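Local coordinates for protein chitinase A (Cycas revoluta, PDB 4MNK) that probably hydrolyses chitin as a family 18 (class V) plant glycosidase, and binds N-acetylglucosamine oligosaccharides, at residues A[244-255]-A[294-302]. Numbering follows the deposited sequence.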
# COMPACT_ATOMS: atom_id res chain seq x y z
N SER A 244 17.40 3.25 0.27
CA SER A 244 18.85 3.20 0.16
C SER A 244 19.50 4.55 0.38
O SER A 244 18.92 5.60 0.09
CB SER A 244 19.26 2.65 -1.20
OG SER A 244 18.85 3.54 -2.22
N TRP A 245 20.73 4.50 0.88
CA TRP A 245 21.55 5.67 1.15
C TRP A 245 22.94 5.44 0.57
O TRP A 245 23.37 4.29 0.37
CB TRP A 245 21.76 5.83 2.65
CG TRP A 245 20.63 6.37 3.48
CD1 TRP A 245 20.46 7.66 3.90
CD2 TRP A 245 19.56 5.62 4.06
NE1 TRP A 245 19.34 7.76 4.68
CE2 TRP A 245 18.76 6.53 4.79
CE3 TRP A 245 19.17 4.27 4.01
CZ2 TRP A 245 17.62 6.13 5.49
CZ3 TRP A 245 18.03 3.88 4.70
CH2 TRP A 245 17.26 4.81 5.43
N LEU A 246 23.65 6.54 0.32
CA LEU A 246 25.09 6.50 0.12
C LEU A 246 25.77 6.83 1.44
O LEU A 246 25.44 7.84 2.07
CB LEU A 246 25.53 7.48 -0.97
CG LEU A 246 24.97 7.25 -2.38
CD1 LEU A 246 25.43 8.35 -3.33
CD2 LEU A 246 25.37 5.88 -2.92
N LEU A 247 26.69 5.97 1.87
CA LEU A 247 27.37 6.14 3.15
C LEU A 247 28.44 7.22 3.08
O LEU A 247 29.13 7.36 2.07
CB LEU A 247 28.01 4.82 3.60
CG LEU A 247 27.07 3.65 3.90
CD1 LEU A 247 27.86 2.37 4.06
CD2 LEU A 247 26.22 3.92 5.13
N LYS A 248 28.56 7.99 4.16
CA LYS A 248 29.61 8.99 4.28
C LYS A 248 30.98 8.30 4.41
O LYS A 248 31.95 8.75 3.81
CB LYS A 248 29.35 9.92 5.47
CG LYS A 248 30.27 11.15 5.51
CD LYS A 248 29.86 12.14 6.59
CE LYS A 248 28.73 13.06 6.13
NZ LYS A 248 28.31 14.01 7.20
N ASN A 249 31.02 7.23 5.19
CA ASN A 249 32.23 6.44 5.40
C ASN A 249 31.95 4.95 5.27
O ASN A 249 31.01 4.43 5.89
CB ASN A 249 32.84 6.73 6.78
CG ASN A 249 33.07 8.21 7.02
OD1 ASN A 249 33.75 8.88 6.24
ND2 ASN A 249 32.50 8.73 8.10
N ASN A 250 32.77 4.26 4.48
CA ASN A 250 32.58 2.83 4.19
C ASN A 250 32.82 1.89 5.38
O ASN A 250 32.49 0.71 5.31
CB ASN A 250 33.42 2.40 2.99
CG ASN A 250 32.90 2.96 1.68
OD1 ASN A 250 32.05 3.84 1.65
ND2 ASN A 250 33.42 2.44 0.57
N ASN A 251 33.41 2.41 6.45
CA ASN A 251 33.63 1.62 7.66
C ASN A 251 32.56 1.82 8.73
O ASN A 251 32.62 1.21 9.80
CB ASN A 251 35.05 1.84 8.22
CG ASN A 251 35.35 3.30 8.51
OD1 ASN A 251 34.48 4.17 8.40
ND2 ASN A 251 36.59 3.58 8.88
N GLU A 252 31.59 2.69 8.44
CA GLU A 252 30.43 2.87 9.31
C GLU A 252 29.21 2.38 8.55
O GLU A 252 28.69 3.07 7.66
CB GLU A 252 30.28 4.33 9.74
CG GLU A 252 31.39 4.79 10.68
CD GLU A 252 31.19 6.21 11.15
OE1 GLU A 252 30.27 6.44 11.97
OE2 GLU A 252 31.96 7.08 10.72
N VAL A 253 28.76 1.18 8.91
CA VAL A 253 27.85 0.41 8.07
C VAL A 253 26.59 -0.08 8.77
O VAL A 253 25.79 -0.81 8.18
CB VAL A 253 28.57 -0.80 7.43
CG1 VAL A 253 29.64 -0.35 6.45
CG2 VAL A 253 29.18 -1.71 8.51
N GLY A 254 26.41 0.30 10.04
CA GLY A 254 25.25 -0.13 10.81
C GLY A 254 24.10 0.84 10.71
O GLY A 254 24.12 1.76 9.88
N ILE A 255 23.08 0.63 11.54
CA ILE A 255 21.96 1.57 11.65
C ILE A 255 22.44 2.82 12.39
O ILE A 255 23.12 2.72 13.41
CB ILE A 255 20.73 0.92 12.36
CG1 ILE A 255 20.01 -0.01 11.37
CG2 ILE A 255 19.77 1.98 12.91
CD1 ILE A 255 18.92 -0.87 11.99
N TYR A 294 19.09 -5.00 6.79
CA TYR A 294 19.82 -4.09 5.94
C TYR A 294 20.97 -4.81 5.26
O TYR A 294 21.40 -5.88 5.69
CB TYR A 294 20.28 -2.83 6.69
CG TYR A 294 21.18 -3.04 7.89
CD1 TYR A 294 22.57 -2.98 7.77
CD2 TYR A 294 20.64 -3.24 9.17
CE1 TYR A 294 23.40 -3.14 8.88
CE2 TYR A 294 21.46 -3.40 10.28
CZ TYR A 294 22.84 -3.35 10.13
OH TYR A 294 23.65 -3.50 11.24
N ALA A 295 21.45 -4.22 4.17
CA ALA A 295 22.56 -4.79 3.42
C ALA A 295 23.45 -3.66 2.94
O ALA A 295 22.97 -2.58 2.61
CB ALA A 295 22.06 -5.62 2.26
N TYR A 296 24.76 -3.92 2.90
CA TYR A 296 25.71 -2.89 2.50
C TYR A 296 26.87 -3.47 1.71
O TYR A 296 27.27 -4.62 1.93
CB TYR A 296 26.21 -2.10 3.71
CG TYR A 296 26.97 -2.95 4.72
CD1 TYR A 296 26.30 -3.56 5.78
CD2 TYR A 296 28.34 -3.14 4.60
CE1 TYR A 296 26.99 -4.34 6.70
CE2 TYR A 296 29.04 -3.93 5.52
CZ TYR A 296 28.36 -4.52 6.56
OH TYR A 296 29.05 -5.29 7.47
N LYS A 297 27.39 -2.67 0.80
CA LYS A 297 28.61 -2.97 0.07
C LYS A 297 29.23 -1.64 -0.31
O LYS A 297 28.54 -0.76 -0.83
CB LYS A 297 28.33 -3.79 -1.19
CG LYS A 297 29.60 -4.38 -1.82
CD LYS A 297 29.31 -5.32 -2.99
CE LYS A 297 29.33 -4.58 -4.31
NZ LYS A 297 29.18 -5.51 -5.48
N ASP A 298 30.52 -1.49 -0.03
CA ASP A 298 31.23 -0.24 -0.28
C ASP A 298 30.44 0.95 0.30
O ASP A 298 30.18 0.96 1.50
CB ASP A 298 31.57 -0.10 -1.78
CG ASP A 298 32.47 -1.23 -2.26
OD1 ASP A 298 33.43 -1.57 -1.53
OD2 ASP A 298 32.23 -1.78 -3.35
N ASN A 299 30.03 1.91 -0.53
CA ASN A 299 29.29 3.07 -0.02
C ASN A 299 27.76 2.99 -0.15
O ASN A 299 27.07 4.00 0.04
CB ASN A 299 29.81 4.37 -0.65
CG ASN A 299 29.48 4.49 -2.12
OD1 ASN A 299 29.40 3.50 -2.85
ND2 ASN A 299 29.30 5.73 -2.58
N VAL A 300 27.22 1.81 -0.44
CA VAL A 300 25.78 1.65 -0.61
C VAL A 300 25.16 0.86 0.54
O VAL A 300 25.67 -0.20 0.92
CB VAL A 300 25.43 1.00 -1.99
CG1 VAL A 300 23.93 0.77 -2.12
CG2 VAL A 300 25.93 1.88 -3.13
N TRP A 301 24.08 1.39 1.10
CA TRP A 301 23.40 0.81 2.26
C TRP A 301 21.90 0.81 1.97
O TRP A 301 21.36 1.83 1.54
CB TRP A 301 23.68 1.67 3.48
CG TRP A 301 23.37 1.08 4.84
CD1 TRP A 301 24.27 0.54 5.71
CD2 TRP A 301 22.10 1.04 5.52
NE1 TRP A 301 23.65 0.15 6.87
CE2 TRP A 301 22.32 0.44 6.78
CE3 TRP A 301 20.80 1.44 5.18
CZ2 TRP A 301 21.29 0.24 7.71
CZ3 TRP A 301 19.77 1.22 6.10
CH2 TRP A 301 20.03 0.63 7.35
N VAL A 302 21.24 -0.31 2.20
CA VAL A 302 19.80 -0.40 1.97
C VAL A 302 19.09 -1.09 3.14
O VAL A 302 19.56 -2.11 3.63
CB VAL A 302 19.48 -1.09 0.60
CG1 VAL A 302 20.00 -2.53 0.56
CG2 VAL A 302 17.98 -1.03 0.29
O HOH W 1 29.44 8.00 -0.67
O HOH W 2 31.37 -0.82 3.33
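Trp301 and Trp245 form the hydrogen-bonded pair of an antiparallel strand pairing, with Trp245 N 2.8 Å from Trp301 O and Trp301 N 3.1 Å from Trp245 O. Their indoles lie side by side, CE3 of Trp245 3.5 Å from CE3 of Trp301, yet the six-membered rings are inclined at 76° and meet obliquely. With CG anti to the backbone N (chi1 -165°), the Trp301 indole reaches past Leu247 CD2 to the returning 253-255 backbone. There NE1 donates to Val253 O at 2.7 Å; the acceptor lies in the indole plane, but the donor stands well above the carbonyl plane. A phenylalanine here would probably leave Val253 O without this donor and thin the packing against Trp245 CE3. Val253 also sits over one face of Tyr296, its CB 3.5 Å from the ring centroid and 7° off the normal, evidence for CH-pi packing. The turn side is more open to water: Leu247 N still bonds Asn299 O at 2.7 Å, but one water links Leu247 O to Asn299 ND2 and another joins the carbonyls of exposed Asn250 and Asp298. The type II' turn 297-300 closes a beta-hairpin beside strand 234-247, in the alpha+beta insertion typical of class V family 18 chitinases.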